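Local structure of cytosolic acyl coenzyme A thioester hydrolase (Mus musculus, 2V1O) at residues T35-S40 and P123-L128; L50-R55 and T105-P110; S60-G65 and K99-A104; V70-T75 and V82-H87. The protein hydrolyses long-chain fatty acyl-CoAs, preferentially palmitoyl-CoA, to free fatty acids and coenzyme A, the chain here being its N-terminal hotdog domain. One frame throughout, in Å; residues are numbered along the deposited sequence.

Contacts 2 and 4 lie within one antiparallel sheet, contact 3 joins a loop to it, and contact 1 joins the end of the helix packed on it to a later loop. Strand 98-112 serves both contact 2 and contact 3 and is tied to contact 4 by probable hydrogen bonds, L106 N to V84 O at 2.8 Å and A104 O to V86 N at 2.7 Å. Contact 1 meets contact 4 where H37 CB lies 3.3 Å from I74 CD1. Contacts 1 and 3 sit on opposite sides of the chain's centre, about 29 Å apart between centres. Contacts 2 and 3 each line a different coenzyme A pocket; in contact 3 the M62 side chain is about 10 Å from that of the active-site residue N12.

Contact 1 of 4, residues T35-S40 and P123-L128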
# COMPACT_ATOMS: atom_id res chain seq x y z
N THR A 35 14.91 2.40 18.88
CA THR A 35 15.37 1.00 18.77
C THR A 35 16.90 0.93 18.63
O THR A 35 17.55 0.16 19.34
CB THR A 35 14.66 0.26 17.62
OG1 THR A 35 13.26 0.15 17.91
CG2 THR A 35 15.25 -1.14 17.42
N ARG A 36 17.47 1.73 17.73
CA ARG A 36 18.93 1.76 17.56
C ARG A 36 19.61 2.08 18.89
O ARG A 36 20.54 1.38 19.32
CB ARG A 36 19.33 2.81 16.52
CG ARG A 36 20.83 2.79 16.21
CD ARG A 36 21.30 4.06 15.54
NE ARG A 36 20.79 4.21 14.18
CZ ARG A 36 19.84 5.07 13.80
NH1 ARG A 36 19.26 5.87 14.69
NH2 ARG A 36 19.45 5.12 12.53
N HIS A 37 19.13 3.12 19.56
CA HIS A 37 19.71 3.49 20.83
C HIS A 37 19.62 2.40 21.89
O HIS A 37 20.58 2.16 22.63
CB HIS A 37 19.11 4.77 21.38
CG HIS A 37 19.71 5.14 22.69
ND1 HIS A 37 19.08 4.90 23.89
CD2 HIS A 37 20.94 5.62 23.00
CE1 HIS A 37 19.87 5.26 24.88
NE2 HIS A 37 21.01 5.70 24.36
N CYS A 38 18.45 1.76 21.99
CA CYS A 38 18.23 0.75 23.02
C CYS A 38 19.05 -0.54 22.83
O CYS A 38 19.23 -1.32 23.78
CB CYS A 38 16.74 0.46 23.17
SG CYS A 38 15.87 1.83 23.95
N ASN A 39 19.57 -0.72 21.62
CA ASN A 39 20.49 -1.82 21.31
C ASN A 39 21.97 -1.40 21.19
O ASN A 39 22.84 -2.23 20.87
CB ASN A 39 20.04 -2.52 20.02
CG ASN A 39 18.72 -3.25 20.20
OD1 ASN A 39 18.67 -4.32 20.82
ND2 ASN A 39 17.66 -2.68 19.66
N SER A 40 22.25 -0.13 21.47
CA SER A 40 23.56 0.48 21.18
C SER A 40 24.69 -0.00 22.10
O SER A 40 25.87 0.24 21.83
CB SER A 40 23.45 2.01 21.23
OG SER A 40 23.31 2.46 22.58
N PRO A 123 20.23 2.35 27.70
CA PRO A 123 21.57 2.94 27.88
C PRO A 123 21.49 4.47 28.06
O PRO A 123 20.69 5.12 27.41
CB PRO A 123 22.30 2.60 26.57
CG PRO A 123 21.50 1.51 25.93
CD PRO A 123 20.09 1.66 26.41
N PRO A 124 22.29 5.04 28.98
CA PRO A 124 22.33 6.50 29.06
C PRO A 124 22.83 7.17 27.77
O PRO A 124 23.68 6.61 27.07
CB PRO A 124 23.29 6.77 30.22
CG PRO A 124 23.21 5.52 31.05
CD PRO A 124 23.11 4.41 30.03
N ILE A 125 22.28 8.34 27.44
CA ILE A 125 22.80 9.16 26.34
C ILE A 125 23.83 10.17 26.82
O ILE A 125 23.89 10.49 28.01
CB ILE A 125 21.69 9.92 25.56
CG1 ILE A 125 20.81 10.76 26.50
CG2 ILE A 125 20.88 8.95 24.72
CD1 ILE A 125 20.05 11.89 25.80
N VAL A 126 24.65 10.67 25.90
CA VAL A 126 25.55 11.76 26.23
C VAL A 126 24.82 13.10 26.06
O VAL A 126 24.08 13.30 25.09
CB VAL A 126 26.90 11.70 25.43
CG1 VAL A 126 26.72 12.01 23.95
CG2 VAL A 126 27.95 12.62 26.05
N TYR A 127 24.98 13.98 27.04
CA TYR A 127 24.50 15.36 26.94
C TYR A 127 25.70 16.28 26.74
O TYR A 127 26.75 16.07 27.34
CB TYR A 127 23.74 15.77 28.21
CG TYR A 127 22.55 14.88 28.50
CD1 TYR A 127 21.30 15.17 27.94
CD2 TYR A 127 22.66 13.76 29.33
CE1 TYR A 127 20.20 14.35 28.20
CE2 TYR A 127 21.57 12.94 29.60
CZ TYR A 127 20.34 13.25 29.02
OH TYR A 127 19.25 12.45 29.27
N LEU A 128 25.53 17.29 25.88
CA LEU A 128 26.56 18.32 25.69
C LEU A 128 26.64 19.24 26.91
O LEU A 128 27.73 19.68 27.30
CB LEU A 128 26.29 19.14 24.43
CG LEU A 128 26.27 18.52 23.02
CD1 LEU A 128 27.35 17.45 22.82
CD2 LEU A 128 24.88 17.98 22.65
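P123 and H37 carry this contact, with I125 closing it on one flank. The pyrrolidine ring of P123 is turned toward the last turn of helix 19-38: its CG lies 3.5 Å from the backbone H37 O, and its CD is 4.0 Å from C38 CA. The same CG comes within 3.9 Å of S40 OG, so it rests against the pair formed by H37 O and S40 OG. The imidazole end of H37 comes nearer the loop than its CB does: chi1 of 180° sets CG anti to the backbone N, and the ring beyond it lies beside the loop. There its edge faces the carbonyl O of P123, close to the ring plane. The imidazole is probably turned over in the model, so which ring atom meets P123 O is doubtful. The H37 and I125 side chains cross at about a right angle, with the CG2 methyl of I125 approaching the imidazole obliquely.

The helix end is fixed internally. H37 O accepts from S40 OG at 2.7 Å as well as from S40 N. T35 O is gripped from opposite faces of its carbonyl plane by N39 N and by N39 ND2, the latter at 2.9 Å. R36 forms a salt bridge to E91 of the second subunit. H37, with I125, also packs on strand 67-77. The geometry is that of a loop crossing the C-terminal end of the central hotdog helix, here on the path from strand 98-112 to helix 130-146.

Contact 2 of 4, residues L50-R55 and T105-P110; sequences LARVER and TLWYVP. With COA (coenzyme A), chain G.
L50 CD1 stands over one face of the Y108 ring, 4.1 Å from the centroid and 21° off the normal, displaced toward the rim, a CH-pi contact. On the same side of the sheet V53 and L106 lie side by side, V53 CG2 meeting L106 CD2 at 3.9 Å, and Y108 OH is hydrogen-bonded to E27 of helix 19-38.

Between these pairs the strand bulges. A51 N and R52 N both donate to W107 O, at 2.8 and 3.2 Å, so the register slips by one residue and the A51 methyl bears on V109 CG2. On the opposite face R52 runs extended alongside W107, pointing the same way. E54 is bent at chi2 (-65°, placing CD); its OE2 lies in the guanidinium plane of R52, whose NE donates at 2.8 Å in a salt bridge, meeting OE2 from above the carboxylate plane. W107 NE1 reaches that same OE2 through a weak bond. R52 has further salt bridges, to E146 of the same chain and to D57 of the third subunit.

Coenzyme A fits the remaining relief. Its adenine N1A sits 3.3 Å from R52 CB, with C2A near W107 CB, while V109 CG2 presses on the ribose. Farther along the ligand, N4P donates to L50 O at 2.9 Å. Antiparallel strands with a classic beta bulge thus form one wall of the coenzyme A pocket in this hotdog domain.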
# COMPACT_ATOMS: atom_id res chain seq x y z
N LEU A 50 6.10 2.43 21.16
CA LEU A 50 5.57 3.76 21.49
C LEU A 50 4.69 3.70 22.73
O LEU A 50 3.67 3.01 22.75
CB LEU A 50 4.78 4.37 20.32
CG LEU A 50 4.22 5.78 20.57
CD1 LEU A 50 5.35 6.80 20.70
CD2 LEU A 50 3.26 6.19 19.48
N ALA A 51 5.10 4.43 23.76
CA ALA A 51 4.31 4.52 24.99
C ALA A 51 3.43 5.77 25.07
O ALA A 51 2.33 5.73 25.62
CB ALA A 51 5.23 4.43 26.22
N ARG A 52 3.91 6.88 24.51
CA ARG A 52 3.22 8.16 24.69
C ARG A 52 3.54 9.14 23.57
O ARG A 52 4.68 9.21 23.09
CB ARG A 52 3.65 8.77 26.04
CG ARG A 52 2.97 10.07 26.46
CD ARG A 52 3.50 10.43 27.85
NE ARG A 52 3.06 11.72 28.38
CZ ARG A 52 2.06 11.88 29.23
NH1 ARG A 52 1.32 10.85 29.62
NH2 ARG A 52 1.77 13.10 29.70
N VAL A 53 2.52 9.88 23.17
CA VAL A 53 2.68 11.04 22.30
C VAL A 53 2.27 12.27 23.09
O VAL A 53 1.17 12.34 23.64
CB VAL A 53 1.79 10.92 21.04
CG1 VAL A 53 1.97 12.16 20.14
CG2 VAL A 53 2.12 9.64 20.28
N GLU A 54 3.19 13.23 23.20
CA GLU A 54 2.86 14.49 23.87
C GLU A 54 1.93 15.31 22.98
O GLU A 54 1.82 15.06 21.79
CB GLU A 54 4.13 15.28 24.19
CG GLU A 54 5.08 14.59 25.18
CD GLU A 54 4.49 14.42 26.58
OE1 GLU A 54 3.59 15.20 26.98
OE2 GLU A 54 4.94 13.50 27.30
N ARG A 55 1.25 16.29 23.57
CA ARG A 55 0.42 17.22 22.82
C ARG A 55 1.22 17.82 21.66
O ARG A 55 2.38 18.22 21.83
CB ARG A 55 -0.10 18.32 23.75
CG ARG A 55 -0.99 19.36 23.08
CD ARG A 55 -0.57 20.76 23.51
NE ARG A 55 0.26 21.41 22.49
CZ ARG A 55 1.51 21.82 22.68
NH1 ARG A 55 2.10 21.68 23.86
NH2 ARG A 55 2.17 22.40 21.68
N THR A 105 6.82 15.31 20.48
CA THR A 105 7.66 14.58 21.41
C THR A 105 7.01 13.23 21.70
O THR A 105 5.80 13.15 21.94
CB THR A 105 7.92 15.39 22.70
OG1 THR A 105 8.64 16.58 22.37
CG2 THR A 105 8.75 14.57 23.71
N LEU A 106 7.83 12.19 21.68
CA LEU A 106 7.36 10.83 21.87
C LEU A 106 8.17 10.14 22.95
O LEU A 106 9.35 10.42 23.12
CB LEU A 106 7.53 10.04 20.57
CG LEU A 106 7.13 10.66 19.22
CD1 LEU A 106 7.75 9.87 18.07
CD2 LEU A 106 5.63 10.71 19.09
N TRP A 107 7.53 9.19 23.64
CA TRP A 107 8.21 8.33 24.60
C TRP A 107 8.11 6.89 24.16
O TRP A 107 7.02 6.40 23.81
CB TRP A 107 7.60 8.49 26.00
CG TRP A 107 7.84 9.85 26.58
CD1 TRP A 107 7.08 10.97 26.37
CD2 TRP A 107 8.90 10.23 27.46
NE1 TRP A 107 7.60 12.03 27.07
CE2 TRP A 107 8.72 11.60 27.75
CE3 TRP A 107 9.99 9.55 28.03
CZ2 TRP A 107 9.59 12.32 28.59
CZ3 TRP A 107 10.85 10.26 28.88
CH2 TRP A 107 10.65 11.63 29.14
N TYR A 108 9.26 6.22 24.17
CA TYR A 108 9.38 4.81 23.83
C TYR A 108 9.91 4.01 25.01
O TYR A 108 10.63 4.54 25.85
CB TYR A 108 10.33 4.63 22.64
CG TYR A 108 9.74 5.11 21.34
CD1 TYR A 108 9.07 4.23 20.50
CD2 TYR A 108 9.85 6.45 20.96
CE1 TYR A 108 8.51 4.66 19.30
CE2 TYR A 108 9.28 6.90 19.75
CZ TYR A 108 8.61 5.99 18.93
OH TYR A 108 8.05 6.40 17.74
N VAL A 109 9.55 2.74 25.05
CA VAL A 109 10.02 1.80 26.06
C VAL A 109 10.55 0.55 25.32
O VAL A 109 9.84 -0.01 24.49
CB VAL A 109 8.89 1.43 27.05
CG1 VAL A 109 9.35 0.38 28.05
CG2 VAL A 109 8.35 2.69 27.78
N PRO A 110 11.79 0.13 25.61
CA PRO A 110 12.30 -1.06 24.93
C PRO A 110 11.72 -2.35 25.49
O PRO A 110 11.72 -2.56 26.71
CB PRO A 110 13.82 -1.00 25.18
CG PRO A 110 13.96 -0.24 26.46
CD PRO A 110 12.79 0.72 26.53
N1A COA G . 4.50 7.14 28.76
C2A COA G . 5.83 7.27 29.11
N3A COA G . 6.45 6.27 29.82
C4A COA G . 5.74 5.17 30.18
C5A COA G . 4.41 5.00 29.84
C6A COA G . 3.78 6.01 29.12
N6A COA G . 2.50 5.91 28.78
N7A COA G . 3.98 3.81 30.33
C8A COA G . 5.02 3.23 30.97
N9A COA G . 6.10 4.05 30.88
C1B COA G . 7.48 3.78 31.28
C2B COA G . 7.66 3.88 32.79
O2B COA G . 7.78 5.22 33.20
C3B COA G . 8.91 3.03 32.99
O3B COA G . 10.10 3.77 32.78
P3B COA G . 11.01 4.27 34.01
O7A COA G . 10.24 5.31 34.74
O8A COA G . 11.29 3.09 34.91
O9A COA G . 12.29 4.85 33.45
C4B COA G . 8.81 1.99 31.87
O4B COA G . 7.84 2.46 30.95
C5B COA G . 8.42 0.61 32.38
O5B COA G . 7.31 0.68 33.25
P1A COA G . 6.62 -0.68 33.74
O1A COA G . 7.69 -1.70 34.04
O2A COA G . 5.74 -0.36 34.92
O3A COA G . 5.74 -1.21 32.50
P2A COA G . 4.21 -0.83 32.23
O4A COA G . 3.89 0.60 32.63
O5A COA G . 3.26 -1.83 32.86
O6A COA G . 4.12 -1.00 30.64
CBP COA G . 4.48 -0.43 28.34
CCP COA G . 4.75 -0.06 29.79
CDP COA G . 4.89 0.75 27.44
CEP COA G . 5.36 -1.64 28.01
CAP COA G . 2.98 -0.75 28.18
OAP COA G . 2.18 0.35 28.56
C9P COA G . 2.62 -1.19 26.79
O9P COA G . 2.95 -2.47 26.36
N8P COA G . 1.98 -0.31 26.03
C7P COA G . 1.74 -0.53 24.61
C6P COA G . 2.98 -0.24 23.77
C5P COA G . 2.66 -0.46 22.31
O5P COA G . 2.49 -1.62 21.89
N4P COA G . 2.57 0.63 21.55
C3P COA G . 1.83 0.68 20.29
C2P COA G . 0.32 0.42 20.44
S1P COA G . -0.38 0.41 18.77

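Contact 3 of 4, residues S60-G65 and K99-A104. With COA (coenzyme A), chain J.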
# COMPACT_ATOMS: atom_id res chain seq x y z
N SER A 60 0.83 24.31 9.78
CA SER A 60 0.59 24.67 8.38
C SER A 60 0.31 23.42 7.56
O SER A 60 0.82 22.34 7.87
CB SER A 60 1.77 25.48 7.80
OG SER A 60 2.96 24.72 7.78
N PRO A 61 -0.53 23.56 6.51
CA PRO A 61 -0.85 22.41 5.67
C PRO A 61 0.33 21.98 4.81
O PRO A 61 1.29 22.74 4.62
CB PRO A 61 -1.99 22.94 4.80
CG PRO A 61 -1.76 24.39 4.72
CD PRO A 61 -1.22 24.78 6.06
N MET A 62 0.26 20.75 4.33
CA MET A 62 1.19 20.24 3.35
C MET A 62 0.35 19.79 2.16
O MET A 62 -0.82 19.42 2.33
CB MET A 62 1.97 19.07 3.93
CG MET A 62 3.24 18.71 3.17
SD MET A 62 4.17 17.44 4.05
CE MET A 62 4.32 18.15 5.68
N CYS A 63 0.94 19.82 0.98
CA CYS A 63 0.21 19.52 -0.24
C CYS A 63 0.82 18.34 -0.97
O CYS A 63 2.00 18.05 -0.80
CB CYS A 63 0.20 20.74 -1.17
SG CYS A 63 -0.59 22.18 -0.45
N ILE A 64 -0.00 17.68 -1.79
CA ILE A 64 0.49 16.69 -2.73
C ILE A 64 1.65 17.30 -3.50
O ILE A 64 1.56 18.44 -3.98
CB ILE A 64 -0.62 16.25 -3.73
CG1 ILE A 64 -1.74 15.50 -3.00
CG2 ILE A 64 -0.04 15.36 -4.83
CD1 ILE A 64 -3.06 15.47 -3.80
N GLY A 65 2.75 16.54 -3.59
CA GLY A 65 3.89 16.94 -4.39
C GLY A 65 4.96 17.67 -3.60
O GLY A 65 6.08 17.84 -4.08
N LYS A 99 8.47 25.18 5.22
CA LYS A 99 7.61 25.55 6.35
C LYS A 99 7.74 24.50 7.44
O LYS A 99 7.87 23.31 7.14
CB LYS A 99 6.13 25.57 5.93
CG LYS A 99 5.77 26.49 4.79
CD LYS A 99 4.36 26.19 4.30
CE LYS A 99 4.01 27.04 3.09
NZ LYS A 99 2.73 26.59 2.47
N LEU A 100 7.70 24.93 8.70
CA LEU A 100 7.60 23.98 9.81
C LEU A 100 6.16 23.48 9.89
O LEU A 100 5.22 24.26 10.10
CB LEU A 100 8.04 24.61 11.14
CG LEU A 100 7.84 23.78 12.41
CD1 LEU A 100 8.72 22.53 12.44
CD2 LEU A 100 8.09 24.64 13.64
N THR A 101 5.99 22.17 9.70
CA THR A 101 4.69 21.54 9.76
C THR A 101 4.31 21.24 11.20
O THR A 101 3.20 21.54 11.63
CB THR A 101 4.67 20.22 8.94
OG1 THR A 101 5.14 20.49 7.62
CG2 THR A 101 3.25 19.63 8.89
N ASN A 102 5.25 20.67 11.94
CA ASN A 102 4.95 20.10 13.24
C ASN A 102 6.21 19.81 14.06
O ASN A 102 7.26 19.45 13.51
CB ASN A 102 4.16 18.79 13.03
CG ASN A 102 3.80 18.11 14.32
OD1 ASN A 102 4.42 17.14 14.71
ND2 ASN A 102 2.79 18.65 15.00
N LYS A 103 6.11 19.98 15.38
CA LYS A 103 7.09 19.44 16.32
C LYS A 103 6.33 18.51 17.26
O LYS A 103 5.27 18.86 17.78
CB LYS A 103 7.77 20.54 17.14
CG LYS A 103 8.49 21.63 16.36
CD LYS A 103 9.18 22.56 17.37
CE LYS A 103 9.42 23.95 16.81
NZ LYS A 103 8.20 24.82 16.94
N ALA A 104 6.87 17.31 17.48
CA ALA A 104 6.23 16.33 18.36
C ALA A 104 7.27 15.73 19.30
O ALA A 104 8.45 15.66 18.97
CB ALA A 104 5.54 15.24 17.54
N1A COA J . -5.47 23.43 18.42
C2A COA J . -6.83 23.61 18.63
N3A COA J . -7.48 24.67 18.03
C4A COA J . -6.79 25.54 17.24
C5A COA J . -5.43 25.37 17.00
C6A COA J . -4.76 24.30 17.60
N6A COA J . -3.48 24.05 17.32
N7A COA J . -5.01 26.37 16.19
C8A COA J . -6.07 27.16 15.90
N9A COA J . -7.18 26.66 16.55
C1B COA J . -8.57 27.08 16.35
C2B COA J . -8.85 28.46 16.94
O2B COA J . -9.05 28.40 18.33
C3B COA J . -10.09 28.84 16.17
O3B COA J . -11.26 28.29 16.74
P3B COA J . -12.22 29.20 17.66
O7A COA J . -11.49 29.47 18.95
O8A COA J . -12.50 30.49 16.94
O9A COA J . -13.51 28.45 17.91
C4B COA J . -9.89 28.19 14.80
O4B COA J . -8.86 27.24 14.97
C5B COA J . -9.50 29.21 13.74
O5B COA J . -8.42 29.98 14.21
P1A COA J . -7.71 31.06 13.27
O1A COA J . -8.75 31.75 12.44
O2A COA J . -6.93 32.00 14.15
O3A COA J . -6.72 30.21 12.33
P2A COA J . -5.17 29.93 12.65
O4A COA J . -4.93 29.78 14.14
O5A COA J . -4.30 31.00 12.04
O6A COA J . -4.92 28.53 11.89
CBP COA J . -5.29 26.22 11.34
CCP COA J . -5.54 27.34 12.34
CDP COA J . -5.70 24.88 11.96
CEP COA J . -6.17 26.48 10.13
CAP COA J . -3.80 26.22 10.93
OAP COA J . -2.95 26.09 12.05
C9P COA J . -3.48 25.12 9.96
O9P COA J . -3.85 25.27 8.62
N8P COA J . -2.85 24.05 10.42
C7P COA J . -2.59 22.91 9.56
C6P COA J . -3.82 22.01 9.49
C5P COA J . -3.51 20.78 8.67
O5P COA J . -3.36 20.89 7.43
N4P COA J . -3.41 19.63 9.35
C3P COA J . -2.67 18.48 8.84
C2P COA J . -1.17 18.77 8.68
S1P COA J . -0.36 17.33 7.94
O HOH W 1 3.82 22.56 6.21
O HOH W 2 2.27 23.68 2.26
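M62 and S60, on the loop that follows strand 46-57 of the hotdog sheet, meet T101 and its neighbours at a classic beta bulge of strand 98-112, in which T101 and N102 both face V88. In the first shell the M62 side chain crosses that of T101 at about a right angle; it is bent at chi3 (-53°), and its CE methyl lies 3.1 Å from T101 OG1. The same methyl packs on T101 CG2, which also lies 3.8 Å from S60 O. S60 OG stands 3.3 Å from L100 O, a weak and unsettled bond, since its one proton has another acceptor in reach.

Water bridges form the next layer. One water joins S60 OG, T101 OG1 and P61 O, to the last of which it donates. A second also donates to P61 O and accepts from K99 NZ at 3.0 Å, linking the extended lysine to the loop through one water. S60 N, buried by the contact, has no partner in the model.

Farther out, backbone bonds from M62 to V17 and from T101 to L59 set the loop and strand in place, and N102 ND2 anchors to T56 OG1 and D57 O. M62 also touches I22 of helix 19-38. S60 and P61 form part of a coenzyme A pocket completed by the third subunit, whose L50 O, S78 and Y140 also bind the ligand; on this side P61 CA lies 3.4 Å from the pantetheine O5P.

Contact 4 of 4, residues V70-T75 and V82-H87; sequences VSAEIT and VEVQVH
V70 and V86 pack with their CG1 methyls 3.6 Å apart at one end of a beta hairpin formed by strands 67-77 and 82-91. At the other end I74 CG2 meets V82 CG1 at 3.7 Å, and between them the A72 methyl rests against V84 CG1. This is the tight side: V70, I74 and V84 also touch helix 19-38, the helix on which the hotdog sheet curls. Five backbone hydrogen bonds hold the antiparallel strands, with S71-H87 and E73-Q85 as hydrogen-bonded pairs, and short CA-H...O contacts fill the intervals.

The face carrying S71, E73, Q85 and H87 is more open, and waters take up its polar groups. One water lies between E73 OE1 and Q85 OE1; another meets H87 ND1 and Q85 O. Toward the turn the packing is closer, with R139 of helix 130-146 touching T75 and Q85. The T75 and Q85 side chains cross at about a right angle, T75 CG2 lying 3.4 Å from Q85 CD. With chi1 at 51°, T75 OG1 reaches E83 OE1 and donates at 2.6 Å from above the carboxylate plane, while E83 OE2 pairs with R139. At the far end, a water 2.9 Å from S71 OG donates to H87 O at 3.1 Å.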
# COMPACT_ATOMS: atom_id res chain seq x y z
N VAL A 70 11.47 14.65 7.79
CA VAL A 70 11.27 14.24 9.18
C VAL A 70 12.62 13.97 9.85
O VAL A 70 13.44 13.19 9.35
CB VAL A 70 10.33 13.00 9.30
CG1 VAL A 70 10.14 12.60 10.76
CG2 VAL A 70 8.99 13.29 8.66
N SER A 71 12.85 14.64 10.97
CA SER A 71 14.11 14.52 11.69
C SER A 71 13.85 14.29 13.18
O SER A 71 12.95 14.89 13.76
CB SER A 71 14.98 15.76 11.46
OG SER A 71 14.36 16.92 11.97
N ALA A 72 14.65 13.41 13.78
CA ALA A 72 14.44 12.98 15.16
C ALA A 72 15.71 13.12 15.98
O ALA A 72 16.83 13.01 15.46
CB ALA A 72 13.97 11.54 15.19
N GLU A 73 15.52 13.35 17.27
CA GLU A 73 16.64 13.45 18.20
C GLU A 73 16.21 12.88 19.55
O GLU A 73 15.12 13.19 20.03
CB GLU A 73 17.07 14.91 18.35
CG GLU A 73 18.08 15.16 19.46
CD GLU A 73 18.60 16.59 19.53
OE1 GLU A 73 17.86 17.54 19.17
OE2 GLU A 73 19.75 16.77 19.95
N ILE A 74 17.06 12.04 20.14
CA ILE A 74 16.82 11.56 21.50
C ILE A 74 17.27 12.67 22.45
O ILE A 74 18.43 13.07 22.45
CB ILE A 74 17.59 10.25 21.83
CG1 ILE A 74 17.11 9.10 20.93
CG2 ILE A 74 17.43 9.90 23.33
CD1 ILE A 74 18.03 7.87 20.94
N THR A 75 16.33 13.16 23.25
CA THR A 75 16.56 14.32 24.09
C THR A 75 16.65 13.97 25.58
O THR A 75 17.14 14.77 26.38
CB THR A 75 15.48 15.39 23.85
OG1 THR A 75 14.18 14.79 23.96
CG2 THR A 75 15.65 15.97 22.45
N VAL A 82 12.74 6.31 26.68
CA VAL A 82 13.46 7.20 25.77
C VAL A 82 12.52 8.32 25.32
O VAL A 82 11.41 8.05 24.85
CB VAL A 82 13.93 6.44 24.49
CG1 VAL A 82 14.71 7.38 23.52
CG2 VAL A 82 14.76 5.21 24.86
N GLU A 83 12.96 9.56 25.47
CA GLU A 83 12.22 10.70 24.95
C GLU A 83 12.81 11.10 23.60
O GLU A 83 14.03 11.27 23.48
CB GLU A 83 12.25 11.88 25.92
CG GLU A 83 11.37 13.04 25.51
CD GLU A 83 11.73 14.34 26.23
OE1 GLU A 83 12.92 14.69 26.25
OE2 GLU A 83 10.81 14.99 26.77
N VAL A 84 11.94 11.24 22.60
CA VAL A 84 12.37 11.61 21.24
C VAL A 84 11.61 12.84 20.78
O VAL A 84 10.37 12.89 20.89
CB VAL A 84 12.14 10.44 20.22
CG1 VAL A 84 12.62 10.86 18.82
CG2 VAL A 84 12.83 9.12 20.67
N GLN A 85 12.34 13.84 20.31
CA GLN A 85 11.74 15.01 19.69
C GLN A 85 11.83 14.87 18.19
O GLN A 85 12.89 14.56 17.63
CB GLN A 85 12.45 16.29 20.14
CG GLN A 85 12.23 16.62 21.60
CD GLN A 85 12.89 17.92 22.02
OE1 GLN A 85 13.46 18.64 21.19
NE2 GLN A 85 12.83 18.21 23.31
N VAL A 86 10.70 15.09 17.52
CA VAL A 86 10.62 14.94 16.07
C VAL A 86 10.17 16.25 15.43
O VAL A 86 9.22 16.88 15.91
CB VAL A 86 9.64 13.81 15.67
CG1 VAL A 86 9.53 13.69 14.13
CG2 VAL A 86 10.10 12.48 16.28
N HIS A 87 10.88 16.66 14.38
CA HIS A 87 10.52 17.86 13.60
C HIS A 87 10.08 17.46 12.21
O HIS A 87 10.77 16.69 11.54
CB HIS A 87 11.69 18.84 13.47
CG HIS A 87 11.97 19.63 14.71
ND1 HIS A 87 12.38 19.04 15.89
CD2 HIS A 87 11.92 20.96 14.95
CE1 HIS A 87 12.56 19.97 16.81
NE2 HIS A 87 12.29 21.14 16.26
O HOH W 3 13.99 16.86 16.31
O HOH W 4 12.87 17.94 9.64
O HOH W 5 15.15 18.25 18.65